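Exocyst complex component EXO70 (PDB 2B1E) acts as a subunit of the exocyst, the complex that tethers secretory vesicles to sites of exocytosis, and contributes to assembly of that complex. Local coordinates at residues A[400-405]-A[453-458]; A[459-464]-A[523-528]. All blocks are in the same frame, centred on the assembly; numbering follows the deposited sequence.

Contact 1. Residues A[400-405]-A[453-458]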
# COMPACT_ATOMS: atom_id res chain seq x y z
N ALA A 400 10.98 23.66 -18.75
CA ALA A 400 12.07 23.67 -17.79
C ALA A 400 13.27 24.43 -18.31
O ALA A 400 14.41 24.02 -18.10
CB ALA A 400 12.47 22.25 -17.43
N ASN A 401 13.03 25.53 -19.00
CA ASN A 401 14.13 26.33 -19.52
C ASN A 401 13.84 27.81 -19.38
O ASN A 401 13.23 28.41 -20.26
CB ASN A 401 14.41 25.97 -20.98
CG ASN A 401 15.54 26.79 -21.57
OD1 ASN A 401 16.29 27.44 -20.84
ND2 ASN A 401 15.69 26.74 -22.89
N PRO A 402 14.25 28.42 -18.26
CA PRO A 402 14.07 29.84 -17.95
C PRO A 402 14.78 30.78 -18.93
O PRO A 402 14.50 31.97 -18.96
CB PRO A 402 14.64 29.97 -16.54
CG PRO A 402 14.41 28.62 -15.95
CD PRO A 402 14.77 27.69 -17.08
N ASN A 403 15.70 30.24 -19.73
CA ASN A 403 16.46 31.04 -20.68
C ASN A 403 16.04 30.90 -22.13
O ASN A 403 16.74 31.38 -23.03
CB ASN A 403 17.95 30.69 -20.56
CG ASN A 403 18.46 30.81 -19.15
OD1 ASN A 403 18.38 31.87 -18.53
ND2 ASN A 403 18.99 29.70 -18.62
N SER A 404 14.92 30.23 -22.37
CA SER A 404 14.43 30.05 -23.73
C SER A 404 14.05 31.38 -24.39
O SER A 404 13.12 32.06 -23.93
CB SER A 404 13.22 29.12 -23.73
OG SER A 404 12.67 29.04 -25.02
N SER A 405 14.76 31.76 -25.45
CA SER A 405 14.45 33.01 -26.14
C SER A 405 13.19 32.78 -26.98
O SER A 405 12.40 33.69 -27.19
CB SER A 405 15.61 33.45 -27.05
OG SER A 405 15.77 32.55 -28.14
N ILE A 453 10.20 31.08 -10.67
CA ILE A 453 10.42 32.43 -10.18
C ILE A 453 11.35 32.98 -11.26
O ILE A 453 11.19 34.11 -11.72
CB ILE A 453 11.17 32.44 -8.83
CG1 ILE A 453 10.22 32.07 -7.69
CG2 ILE A 453 11.82 33.81 -8.60
CD1 ILE A 453 10.93 31.59 -6.40
N SER A 454 12.31 32.15 -11.66
CA SER A 454 13.26 32.54 -12.70
C SER A 454 12.53 32.88 -14.01
O SER A 454 12.92 33.82 -14.71
CB SER A 454 14.29 31.43 -12.91
OG SER A 454 15.46 31.95 -13.52
N TYR A 455 11.49 32.13 -14.35
CA TYR A 455 10.71 32.43 -15.56
C TYR A 455 10.18 33.88 -15.46
O TYR A 455 10.24 34.63 -16.43
CB TYR A 455 9.51 31.49 -15.70
CG TYR A 455 9.76 30.24 -16.53
CD1 TYR A 455 10.82 29.39 -16.24
CD2 TYR A 455 8.90 29.88 -17.57
CE1 TYR A 455 11.04 28.23 -16.95
CE2 TYR A 455 9.11 28.70 -18.30
CZ TYR A 455 10.18 27.88 -17.98
OH TYR A 455 10.43 26.72 -18.69
N MET A 456 9.67 34.25 -14.29
CA MET A 456 9.12 35.60 -14.10
C MET A 456 10.17 36.71 -14.09
O MET A 456 9.87 37.85 -14.43
CB MET A 456 8.31 35.68 -12.79
CG MET A 456 6.99 34.89 -12.80
SD MET A 456 5.86 35.30 -11.41
CE MET A 456 6.89 34.91 -10.05
N VAL A 457 11.39 36.39 -13.68
CA VAL A 457 12.47 37.38 -13.63
C VAL A 457 13.21 37.49 -14.97
O VAL A 457 13.86 38.51 -15.24
CB VAL A 457 13.49 37.00 -12.51
CG1 VAL A 457 14.69 37.93 -12.53
CG2 VAL A 457 12.81 37.08 -11.15
N SER A 458 13.08 36.47 -15.81
CA SER A 458 13.78 36.42 -17.09
C SER A 458 13.66 37.63 -18.01
O SER A 458 14.66 38.07 -18.57
CB SER A 458 13.40 35.17 -17.87
OG SER A 458 14.20 35.08 -19.04
O HOH W 1 16.65 33.81 -18.20

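Contact 2. Residues A[459-464]-A[523-528]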
# COMPACT_ATOMS: atom_id res chain seq x y z
N ASP A 459 12.44 38.14 -18.18
CA ASP A 459 12.23 39.29 -19.05
C ASP A 459 12.97 40.51 -18.51
O ASP A 459 13.42 41.36 -19.28
CB ASP A 459 10.73 39.57 -19.18
CG ASP A 459 10.00 38.52 -20.04
OD1 ASP A 459 10.56 37.43 -20.29
OD2 ASP A 459 8.84 38.77 -20.44
N TRP A 460 13.09 40.60 -17.19
CA TRP A 460 13.81 41.72 -16.60
C TRP A 460 15.31 41.57 -16.89
O TRP A 460 16.01 42.57 -17.04
CB TRP A 460 13.57 41.79 -15.08
CG TRP A 460 12.17 42.14 -14.70
CD1 TRP A 460 11.15 41.26 -14.41
CD2 TRP A 460 11.62 43.45 -14.56
NE1 TRP A 460 10.01 41.95 -14.11
CE2 TRP A 460 10.27 43.30 -14.19
CE3 TRP A 460 12.14 44.75 -14.71
CZ2 TRP A 460 9.42 44.39 -13.96
CZ3 TRP A 460 11.30 45.84 -14.49
CH2 TRP A 460 9.96 45.65 -14.12
N ARG A 461 15.79 40.33 -16.96
CA ARG A 461 17.20 40.09 -17.25
C ARG A 461 17.50 40.58 -18.67
O ARG A 461 18.57 41.16 -18.93
CB ARG A 461 17.57 38.61 -17.11
CG ARG A 461 17.50 38.08 -15.68
CD ARG A 461 18.10 36.67 -15.57
NE ARG A 461 17.20 35.61 -16.04
CZ ARG A 461 16.46 34.85 -15.24
NH1 ARG A 461 16.50 35.02 -13.92
NH2 ARG A 461 15.68 33.91 -15.75
N ASP A 462 16.57 40.35 -19.60
CA ASP A 462 16.75 40.80 -20.99
C ASP A 462 16.87 42.33 -21.03
O ASP A 462 17.72 42.88 -21.74
CB ASP A 462 15.56 40.37 -21.85
CG ASP A 462 15.48 38.86 -22.01
OD1 ASP A 462 16.39 38.15 -21.52
OD2 ASP A 462 14.50 38.38 -22.62
N LEU A 463 16.02 43.00 -20.27
CA LEU A 463 16.03 44.46 -20.20
C LEU A 463 17.40 44.99 -19.76
O LEU A 463 17.98 45.88 -20.40
CB LEU A 463 14.98 44.94 -19.20
CG LEU A 463 14.89 46.45 -18.94
CD1 LEU A 463 14.49 47.15 -20.22
CD2 LEU A 463 13.87 46.74 -17.87
N THR A 464 17.91 44.46 -18.65
CA THR A 464 19.20 44.91 -18.14
C THR A 464 20.36 44.50 -19.05
O THR A 464 21.35 45.22 -19.16
CB THR A 464 19.45 44.41 -16.70
OG1 THR A 464 19.35 42.99 -16.65
CG2 THR A 464 18.40 45.01 -15.75
N ILE A 523 14.37 44.18 -8.08
CA ILE A 523 15.12 45.36 -7.65
C ILE A 523 16.64 45.09 -7.71
O ILE A 523 17.40 45.93 -8.18
CB ILE A 523 14.70 45.80 -6.22
CG1 ILE A 523 13.25 46.32 -6.26
CG2 ILE A 523 15.65 46.88 -5.68
CD1 ILE A 523 12.68 46.72 -4.90
N SER A 524 17.07 43.91 -7.25
CA SER A 524 18.49 43.55 -7.28
C SER A 524 19.09 43.57 -8.68
O SER A 524 20.27 43.84 -8.87
CB SER A 524 18.71 42.15 -6.70
OG SER A 524 18.82 42.18 -5.29
N LEU A 525 18.25 43.28 -9.67
CA LEU A 525 18.69 43.23 -11.05
C LEU A 525 18.69 44.59 -11.73
O LEU A 525 19.65 44.98 -12.39
CB LEU A 525 17.79 42.25 -11.81
CG LEU A 525 18.11 41.76 -13.21
CD1 LEU A 525 19.50 41.13 -13.25
CD2 LEU A 525 17.05 40.74 -13.60
N VAL A 526 17.60 45.33 -11.56
CA VAL A 526 17.45 46.62 -12.19
C VAL A 526 18.16 47.82 -11.55
O VAL A 526 18.84 48.58 -12.25
CB VAL A 526 15.96 46.98 -12.31
CG1 VAL A 526 15.79 48.38 -12.85
CG2 VAL A 526 15.26 45.98 -13.21
N MET A 527 18.02 48.00 -10.24
CA MET A 527 18.60 49.19 -9.62
C MET A 527 20.11 49.36 -9.62
O MET A 527 20.60 50.45 -9.93
CB MET A 527 18.03 49.38 -8.21
CG MET A 527 16.53 49.75 -8.19
SD MET A 527 16.03 51.04 -9.37
CE MET A 527 17.30 52.33 -9.07
N PRO A 528 20.88 48.32 -9.28
CA PRO A 528 22.33 48.56 -9.31
C PRO A 528 22.79 49.02 -10.70
O PRO A 528 23.58 49.95 -10.82
CB PRO A 528 22.91 47.19 -8.92
CG PRO A 528 21.88 46.67 -7.95
CD PRO A 528 20.57 47.02 -8.66

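Contact 1. Residues A[400-405]-A[453-458]
Pro-402 and Tyr-455 carry most of this contact, the pyrrolidine ring packing against CD1 and CE1 of the phenol, with the two side chains at about a right angle. CG of Pro-402 comes to 3.5 Å from CE1 of Tyr-455, while CB of the proline touches both CD1 of Tyr-455 and the Ser-454 side chain, 3.7 Å from Ser-454 OG. The hydrogen-bond partner of Ser-454 OG is Arg-461, about two turns further along the same helix. The Tyr-455 hydroxyl reaches the peptide between Ala-400 and Asn-401, accepting a hydrogen bond from Asn-401 N, 2.9 Å from OH with an N-H...O angle of 153°. The same OH is hydrogen-bonded to Glu-384 OE2, and the other carboxylate oxygen of Glu-384 takes the N-H of Ala-400, so one acid on helix 364-391 fixes both the phenol and the loop. In the all-helical, rod-like Exo70 fold, the contact thus lays the connection between helices 364-391 and 410-429 against the long helix 440-473. The loop is shaped by a type I beta turn from Asn-401 to Ser-404, reinforced by an Asx turn in which Asn-403 N donates to Asn-401 OD1 at 3.1 Å from above the carbonyl plane; ND2 of Asn-401 is hydrogen-bonded to Asp-398 OD2. At the turn a water joins the segments: it donates to Asn-403 OD1 at 2.6 Å and accepts from Ser-458 OG at 2.9 Å. Ser-458 CB rests 3.6 Å from the carbonyl oxygen of Pro-402.

Contact 2. Residues A[459-464]-A[523-528]
Thr-464 OG1, which rests against the Leu-525 side chain, donates a hydrogen bond to the carbonyl oxygen of Arg-461 one turn back in its own helix, with 3.0 Å between OG1 and O. Chi1 of 57° sets OG1 between the backbone N and the carbonyl carbon, from where it meets the Arg-461 carbonyl from above its plane; a buried hydroxyl is thereby satisfied within its helix while its flank serves for packing. Helices 440-473 and 512-537 run side by side here in the C-terminal helical bundle of the Exo70 rod, their N-to-C directions only 15° apart and the axes of these short segments 9.6 Å from each other. No hydrogen bond joins them across the contact. Leu-525 instead reaches across to the first helix: CG, anti to the backbone N (chi1 -169°), comes up against OG1 of Thr-464, the two side chains crossing obliquely, and CD2 rests against Trp-460 CB and, 3.4 Å away, Arg-461 CG. The Arg-461 and Leu-525 side chains cross at about a right angle, the arginine contributing its aliphatic root while its guanidinium is bonded back to Ser-454. The methyl CG2 of Thr-464 packs on the backbone of helix 512-537, 3.6 Å from Leu-525 O and 4.0 Å from Val-526 CA. The indole of Trp-460 is further enclosed by Leu-500 and Thr-504 of helix 483-504 and by Leu-562 of helix 552-563. Val-526 adds a single methyl to this surround, its CG2 lying 3.7 Å from Trp-460 CE3.

How the contacts relate
Both contacts use helix 440-473 in consecutive segments, and their centres are 13 Å apart. Contact 1 is the shallower, partly buried one, where an irregular loop lies on the helix and polar groups, with a water, share the work with one proline. Contact 2 is buried between two helices and relies on branched aliphatic and aromatic side chains. They bury similar areas, 244 and 257 Å². The two meet directly: the bond between Arg-461 and Ser-454 bridges them, and Val-457 CG1 packs 3.8 Å from Leu-525 CD2, so the apolar packing of contact 2 reaches the helix turn of contact 1.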